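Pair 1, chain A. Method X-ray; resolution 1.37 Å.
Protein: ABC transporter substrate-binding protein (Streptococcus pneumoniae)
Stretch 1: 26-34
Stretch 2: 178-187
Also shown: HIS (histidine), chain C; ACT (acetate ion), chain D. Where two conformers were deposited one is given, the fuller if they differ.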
# COMPACT_ATOMS: atom_id res chain seq x y z
N SER A 26 -8.22 2.62 -4.79
CA SER A 26 -8.10 3.90 -5.48
C SER A 26 -8.12 5.11 -4.56
O SER A 26 -8.22 6.23 -5.04
CB SER A 26 -9.17 4.03 -6.56
OG SER A 26 -10.43 4.07 -5.94
N THR A 27 -7.99 4.89 -3.25
CA THR A 27 -7.71 5.99 -2.33
C THR A 27 -6.28 5.99 -1.82
O THR A 27 -5.92 6.89 -1.07
CB THR A 27 -8.64 5.96 -1.10
OG1 THR A 27 -8.36 4.84 -0.24
CG2 THR A 27 -10.09 5.94 -1.47
N PHE A 28 -5.46 5.00 -2.19
CA PHE A 28 -4.18 4.84 -1.49
C PHE A 28 -3.06 5.73 -2.06
O PHE A 28 -2.24 5.31 -2.86
CB PHE A 28 -3.76 3.37 -1.44
CG PHE A 28 -2.68 3.10 -0.41
CD1 PHE A 28 -2.98 3.06 0.93
CD2 PHE A 28 -1.37 2.94 -0.79
CE1 PHE A 28 -2.01 2.84 1.88
CE2 PHE A 28 -0.38 2.72 0.16
CZ PHE A 28 -0.70 2.68 1.50
N VAL A 29 -3.04 6.97 -1.60
CA VAL A 29 -2.02 7.93 -1.99
C VAL A 29 -0.69 7.57 -1.34
O VAL A 29 -0.65 6.99 -0.27
CB VAL A 29 -2.38 9.38 -1.57
CG1 VAL A 29 -3.64 9.86 -2.25
CG2 VAL A 29 -2.53 9.52 -0.04
N PRO A 30 0.43 7.92 -1.98
CA PRO A 30 0.56 8.45 -3.33
C PRO A 30 0.77 7.33 -4.35
O PRO A 30 1.34 7.59 -5.41
CB PRO A 30 1.83 9.28 -3.22
CG PRO A 30 2.69 8.46 -2.33
CD PRO A 30 1.75 7.77 -1.34
N MET A 31 0.34 6.12 -4.04
CA MET A 31 0.70 4.96 -4.87
C MET A 31 -0.23 4.80 -6.06
O MET A 31 0.23 4.59 -7.19
CB MET A 31 0.71 3.70 -4.01
CG MET A 31 1.56 3.80 -2.72
SD MET A 31 3.26 4.41 -2.98
CE MET A 31 3.99 2.98 -3.79
N GLY A 32 -1.53 4.86 -5.85
CA GLY A 32 -2.48 4.75 -6.93
C GLY A 32 -3.82 5.22 -6.42
O GLY A 32 -4.35 4.65 -5.48
N PHE A 33 -4.33 6.29 -7.02
CA PHE A 33 -5.50 6.96 -6.45
C PHE A 33 -6.25 7.77 -7.49
O PHE A 33 -5.67 8.20 -8.51
CB PHE A 33 -5.08 7.86 -5.27
CG PHE A 33 -4.16 8.99 -5.66
CD1 PHE A 33 -4.66 10.25 -5.95
CD2 PHE A 33 -2.78 8.81 -5.73
CE1 PHE A 33 -3.81 11.29 -6.29
CE2 PHE A 33 -1.93 9.85 -6.07
CZ PHE A 33 -2.44 11.08 -6.35
N ALA A 34 -7.54 7.96 -7.26
CA ALA A 34 -8.38 8.80 -8.08
C ALA A 34 -8.08 10.25 -7.79
O ALA A 34 -8.16 10.71 -6.63
CB ALA A 34 -9.84 8.51 -7.81
N ILE A 178 -1.49 3.40 10.25
CA ILE A 178 -1.50 3.69 8.82
C ILE A 178 -0.09 3.68 8.24
O ILE A 178 0.89 3.92 8.93
CB ILE A 178 -2.21 5.05 8.59
CG1 ILE A 178 -2.33 5.40 7.10
CG2 ILE A 178 -1.53 6.16 9.36
CD1 ILE A 178 -3.25 6.60 6.83
N ASP A 179 0.02 3.39 6.95
CA ASP A 179 1.29 3.46 6.25
C ASP A 179 1.88 4.86 6.28
O ASP A 179 1.20 5.83 5.99
CB ASP A 179 1.10 3.02 4.79
CG ASP A 179 0.48 1.67 4.68
OD1 ASP A 179 -0.70 1.54 5.02
OD2 ASP A 179 1.18 0.74 4.24
N ARG A 180 3.18 4.96 6.58
CA ARG A 180 3.85 6.25 6.62
C ARG A 180 3.80 6.95 5.27
O ARG A 180 3.62 8.15 5.20
CB ARG A 180 5.29 6.09 7.11
CG ARG A 180 5.97 7.41 7.51
CD ARG A 180 7.28 7.13 8.25
NE ARG A 180 7.68 8.20 9.16
CZ ARG A 180 8.58 8.05 10.13
NH1 ARG A 180 9.17 6.88 10.32
NH2 ARG A 180 8.90 9.08 10.91
N VAL A 181 3.96 6.22 4.16
CA VAL A 181 3.96 6.89 2.86
C VAL A 181 2.63 7.57 2.61
O VAL A 181 2.57 8.65 2.05
CB VAL A 181 4.27 5.97 1.66
CG1 VAL A 181 5.65 5.36 1.79
CG2 VAL A 181 3.17 4.91 1.45
N TYR A 182 1.55 6.93 3.03
CA TYR A 182 0.25 7.56 2.86
C TYR A 182 0.12 8.79 3.76
O TYR A 182 -0.25 9.87 3.30
CB TYR A 182 -0.85 6.53 3.15
CG TYR A 182 -2.28 7.01 2.95
CD1 TYR A 182 -3.13 6.39 2.07
CD2 TYR A 182 -2.78 8.07 3.66
CE1 TYR A 182 -4.44 6.85 1.91
CE2 TYR A 182 -4.02 8.51 3.49
CZ TYR A 182 -4.85 7.92 2.63
OH TYR A 182 -6.15 8.43 2.52
N ALA A 183 0.40 8.62 5.04
CA ALA A 183 0.24 9.72 5.98
C ALA A 183 1.02 10.94 5.55
O ALA A 183 0.47 12.05 5.54
CB ALA A 183 0.66 9.28 7.38
N ASN A 184 2.28 10.76 5.18
CA ASN A 184 3.14 11.89 4.78
C ASN A 184 2.54 12.63 3.58
O ASN A 184 2.43 13.85 3.57
CB ASN A 184 4.55 11.42 4.41
CG ASN A 184 5.41 11.03 5.60
OD1 ASN A 184 5.12 11.38 6.74
ND2 ASN A 184 6.51 10.33 5.33
N TYR A 185 2.14 11.89 2.55
CA TYR A 185 1.63 12.52 1.35
C TYR A 185 0.27 13.19 1.60
O TYR A 185 0.04 14.34 1.20
CB TYR A 185 1.52 11.51 0.20
CG TYR A 185 1.11 12.13 -1.10
CD1 TYR A 185 -0.23 12.31 -1.40
CD2 TYR A 185 2.05 12.55 -2.03
CE1 TYR A 185 -0.64 12.91 -2.57
CE2 TYR A 185 1.67 13.14 -3.20
CZ TYR A 185 0.32 13.31 -3.48
OH TYR A 185 -0.06 13.89 -4.67
N TYR A 186 -0.62 12.45 2.23
CA TYR A 186 -1.97 12.96 2.50
C TYR A 186 -1.93 14.24 3.32
O TYR A 186 -2.59 15.23 2.99
CB TYR A 186 -2.75 11.90 3.26
CG TYR A 186 -4.11 12.38 3.75
CD1 TYR A 186 -4.22 13.08 4.94
CD2 TYR A 186 -5.25 12.12 3.04
CE1 TYR A 186 -5.45 13.54 5.39
CE2 TYR A 186 -6.50 12.58 3.49
CZ TYR A 186 -6.58 13.29 4.67
OH TYR A 186 -7.81 13.73 5.11
N LEU A 187 -1.17 14.22 4.40
CA LEU A 187 -1.21 15.37 5.31
C LEU A 187 -0.63 16.60 4.63
O LEU A 187 -1.16 17.72 4.80
CB LEU A 187 -0.47 15.04 6.59
CG LEU A 187 -1.15 13.99 7.47
CD1 LEU A 187 -0.22 13.56 8.61
CD2 LEU A 187 -2.47 14.48 8.04
N HIS C . 0.36 -1.37 2.78
CA HIS C . -0.95 -1.81 3.30
C HIS C . -1.34 -3.15 2.73
O HIS C . -0.59 -3.69 1.88
CB HIS C . -2.05 -0.73 3.12
CG HIS C . -2.64 -0.58 1.75
ND1 HIS C . -3.98 -0.28 1.58
CD2 HIS C . -2.10 -0.57 0.51
CE1 HIS C . -4.24 -0.13 0.30
NE2 HIS C . -3.12 -0.30 -0.38
OXT HIS C . -2.40 -3.67 3.14
C ACT D . -7.49 15.36 8.30
O ACT D . -7.63 16.34 9.07
OXT ACT D . -7.78 15.56 7.09
CH3 ACT D . -7.00 14.06 8.81

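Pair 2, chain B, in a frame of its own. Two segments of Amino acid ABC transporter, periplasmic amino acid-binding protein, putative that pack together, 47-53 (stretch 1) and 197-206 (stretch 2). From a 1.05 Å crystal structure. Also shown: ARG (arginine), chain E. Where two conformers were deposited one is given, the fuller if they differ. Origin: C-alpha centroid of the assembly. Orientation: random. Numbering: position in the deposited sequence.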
# COMPACT_ATOMS: atom_id res chain seq x y z
N PRO B 47 -3.21 0.57 7.98
CA PRO B 47 -4.05 1.70 7.53
C PRO B 47 -3.37 3.09 7.62
O PRO B 47 -3.85 4.00 8.30
CB PRO B 47 -5.26 1.61 8.46
CG PRO B 47 -4.68 1.10 9.75
CD PRO B 47 -3.65 0.07 9.30
N ASP B 48 -2.28 3.27 6.89
CA ASP B 48 -1.54 4.51 6.80
C ASP B 48 -1.08 4.65 5.34
O ASP B 48 0.13 4.78 5.13
CB ASP B 48 -0.33 4.36 7.73
CG ASP B 48 0.42 5.66 7.94
OD1 ASP B 48 -0.03 6.71 7.42
OD2 ASP B 48 1.45 5.63 8.63
N PHE B 49 -2.00 4.55 4.38
CA PHE B 49 -1.66 4.32 2.98
C PHE B 49 -2.82 4.77 2.09
O PHE B 49 -3.30 4.02 1.23
CB PHE B 49 -1.30 2.82 2.79
CG PHE B 49 -0.42 2.52 1.61
CD1 PHE B 49 0.88 2.94 1.60
CD2 PHE B 49 -0.89 1.78 0.52
CE1 PHE B 49 1.72 2.62 0.53
CE2 PHE B 49 -0.07 1.46 -0.53
CZ PHE B 49 1.25 1.88 -0.54
N ALA B 50 -3.27 6.02 2.27
CA ALA B 50 -4.34 6.54 1.44
C ALA B 50 -3.86 6.57 -0.02
O ALA B 50 -2.71 6.96 -0.29
CB ALA B 50 -4.74 7.94 1.88
N PRO B 51 -4.73 6.25 -0.98
CA PRO B 51 -6.19 6.05 -0.85
C PRO B 51 -6.62 4.61 -0.50
O PRO B 51 -7.82 4.36 -0.31
CB PRO B 51 -6.70 6.40 -2.28
CG PRO B 51 -5.55 5.97 -3.16
CD PRO B 51 -4.32 6.37 -2.40
N PHE B 52 -5.67 3.69 -0.44
CA PHE B 52 -5.98 2.26 -0.32
C PHE B 52 -6.52 1.90 1.06
O PHE B 52 -7.58 1.23 1.18
CB PHE B 52 -4.75 1.44 -0.72
CG PHE B 52 -4.35 1.72 -2.14
CD1 PHE B 52 -5.08 1.15 -3.18
CD2 PHE B 52 -3.37 2.67 -2.43
CE1 PHE B 52 -4.80 1.48 -4.49
CE2 PHE B 52 -3.10 3.00 -3.75
CZ PHE B 52 -3.82 2.42 -4.77
N GLU B 53 -5.83 2.32 2.12
CA GLU B 53 -6.34 2.16 3.50
C GLU B 53 -5.75 3.28 4.35
O GLU B 53 -4.54 3.54 4.28
CB GLU B 53 -6.02 0.79 4.09
CG GLU B 53 -4.56 0.35 3.93
CD GLU B 53 -4.27 -0.33 2.61
OE1 GLU B 53 -5.26 -0.98 2.12
OE2 GLU B 53 -3.13 -0.29 2.08
N PHE B 197 7.72 6.64 -2.32
CA PHE B 197 6.37 6.11 -2.23
C PHE B 197 5.81 5.92 -3.64
O PHE B 197 6.11 6.68 -4.56
CB PHE B 197 5.38 7.07 -1.52
CG PHE B 197 5.48 7.15 -0.03
CD1 PHE B 197 5.53 6.04 0.78
CD2 PHE B 197 5.50 8.39 0.59
CE1 PHE B 197 5.62 6.17 2.19
CE2 PHE B 197 5.53 8.51 1.97
CZ PHE B 197 5.58 7.41 2.77
N GLU B 198 4.93 4.93 -3.77
CA GLU B 198 4.16 4.79 -5.01
C GLU B 198 3.30 6.04 -5.25
O GLU B 198 2.80 6.66 -4.30
CB GLU B 198 3.33 3.50 -4.94
CG GLU B 198 4.27 2.28 -5.12
CD GLU B 198 3.90 1.01 -4.36
OE1 GLU B 198 3.20 1.08 -3.31
OE2 GLU B 198 4.39 -0.06 -4.76
N GLU B 199 3.14 6.39 -6.51
CA GLU B 199 2.59 7.66 -6.93
C GLU B 199 1.28 8.09 -6.22
O GLU B 199 1.20 9.22 -5.74
CB GLU B 199 2.43 7.70 -8.45
CG GLU B 199 1.95 9.06 -8.96
CD GLU B 199 2.02 9.21 -10.47
OE1 GLU B 199 2.13 8.19 -11.19
OE2 GLU B 199 1.88 10.35 -10.98
N PRO B 200 0.25 7.23 -6.17
CA PRO B 200 -1.02 7.71 -5.58
C PRO B 200 -0.87 8.03 -4.10
O PRO B 200 -1.50 8.94 -3.58
CB PRO B 200 -1.98 6.52 -5.79
CG PRO B 200 -1.09 5.34 -5.99
CD PRO B 200 0.12 5.87 -6.72
N VAL B 201 -0.03 7.27 -3.42
CA VAL B 201 0.22 7.47 -2.00
C VAL B 201 1.04 8.75 -1.77
O VAL B 201 0.73 9.56 -0.90
CB VAL B 201 0.89 6.21 -1.40
CG1 VAL B 201 1.30 6.43 0.04
CG2 VAL B 201 -0.10 5.05 -1.50
N ALA B 202 2.06 8.97 -2.60
CA ALA B 202 2.80 10.21 -2.55
C ALA B 202 1.88 11.41 -2.76
O ALA B 202 1.95 12.40 -2.02
CB ALA B 202 3.94 10.19 -3.56
N LYS B 203 1.03 11.31 -3.77
CA LYS B 203 0.09 12.41 -4.06
C LYS B 203 -0.86 12.67 -2.89
O LYS B 203 -1.15 13.84 -2.58
CB LYS B 203 -0.73 12.13 -5.32
CG LYS B 203 0.04 12.25 -6.62
CD LYS B 203 -0.84 11.74 -7.78
CE LYS B 203 -0.30 12.10 -9.15
NZ LYS B 203 -1.11 11.50 -10.27
N GLY B 204 -1.31 11.60 -2.24
CA GLY B 204 -2.20 11.76 -1.10
C GLY B 204 -1.53 12.53 0.02
O GLY B 204 -2.13 13.42 0.64
N PHE B 205 -0.27 12.22 0.30
CA PHE B 205 0.44 12.96 1.33
C PHE B 205 0.66 14.43 0.93
O PHE B 205 0.52 15.33 1.76
CB PHE B 205 1.77 12.28 1.71
CG PHE B 205 1.61 11.06 2.58
CD1 PHE B 205 1.02 11.18 3.83
CD2 PHE B 205 2.08 9.83 2.19
CE1 PHE B 205 0.87 10.06 4.66
CE2 PHE B 205 1.93 8.71 3.01
CZ PHE B 205 1.33 8.85 4.25
N VAL B 206 1.00 14.71 -0.33
CA VAL B 206 1.14 16.09 -0.76
C VAL B 206 -0.17 16.86 -0.57
O VAL B 206 -0.14 18.03 -0.16
CB VAL B 206 1.64 16.18 -2.22
CG1 VAL B 206 1.58 17.61 -2.72
CG2 VAL B 206 3.05 15.66 -2.31
N ARG E . 3.41 -1.67 -2.37
CA ARG E . 4.47 -1.77 -1.33
C ARG E . 4.76 -3.22 -0.96
O ARG E . 3.93 -4.10 -1.23
CB ARG E . 4.12 -0.91 -0.12
CG ARG E . 2.76 -1.25 0.49
CD ARG E . 2.56 -0.60 1.84
NE ARG E . 1.17 -0.69 2.24
CZ ARG E . 0.68 -0.24 3.38
NH1 ARG E . -0.62 -0.39 3.64
NH2 ARG E . 1.48 0.34 4.27
OXT ARG E . 5.85 -3.44 -0.34
O HOH W 1 -1.24 8.90 1.15

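Two ligand-binding proteins, one backbone arrangement: in each pair a short turn with a cis-proline packs against the first turns of a helix that follows directly on a strand. Superposition of 14 central residues gives an RMSD of 0.7 Å over N, CA and C. The closest CA atoms across the stretches are those of Val A29 and Tyr A182 in pair 1 (5.4 Å) and those of Ala B50 and Val B201 in pair 2 (5.8 Å), and these positions match. No hydrogen bond crosses directly between the stretches in either pair. Instead, the carbonyl before the cis-proline meets a helix CA: Val A29 O lies 3.3 Å from Tyr A182 CA, and Ala B50 O lies 3.4 Å from Val B201 CA, both CA-H...O contacts. Apart from this CA-H...O contact, Val A29 O is buried without a hydrogen-bonding partner in the model, whereas in pair 2 a water donates to both Ala B50 O (2.8 Å from the water O) and Val B201 O (2.9 Å from the water O), bridging turn and helix.

The matched aromatic, Phe A28 or Phe B49, takes a t rotamer, and its ring lies between helix and ligand. The histidine places its NE2 over one face of the Phe A28 ring, while Tyr A182 approaches that ring obliquely, centroids 5.4 Å apart and planes at 53°. In pair 2 the smaller Val B201 comes in over the face instead: its CG2 is 3.5 Å from the centroid of the Phe B49 ring, with the CZ of the bound arginine over the opposite face. At the ring edge sits the matched N-cap acid, with Phe A28 CZ 3.5 Å from Asp A179 CG and Phe B49 CZ 3.5 Å from Glu B198 OE1. Both acids accept a hydrogen bond from the ligand's amino nitrogen, HIS N to Asp A179 OD2 at 2.7 Å and ARG N to Glu B198 OE1 at 2.9 Å.

Beyond this ring the solutions diverge. Pair 1 fills the contact with tyrosines. Val A29 CG2 sits almost on the normal of the Tyr A182 ring, 3.6 Å from its centroid, and Pro A30 CB lies over the face of Tyr A185, 3.7 Å from that centroid. In pair 2 the positions of Val A29 and Tyr A182 hold Ala B50 and Val B201, and that of Tyr A185 holds Gly B204, so neither ring is there and neither of these CH-pi contacts forms. One proline contact is common to both: Pro B51 CD is 4.1 Å from Pro B200 CB, as Pro A30 CD is 4.2 Å from Val A181 CG2. After the proline, Met A31 barely reaches the helix, SD to Val A181 CG2 at 4.5 Å, but Phe B52 turns its ring edge to it, with CE2 3.8 Å from Pro B200 CG and CD2 4.1 Å from Val B201 CG2. The richer aromatic packing accompanies a larger buried surface, 472 Å² in pair 1 against 360 Å² in pair 2.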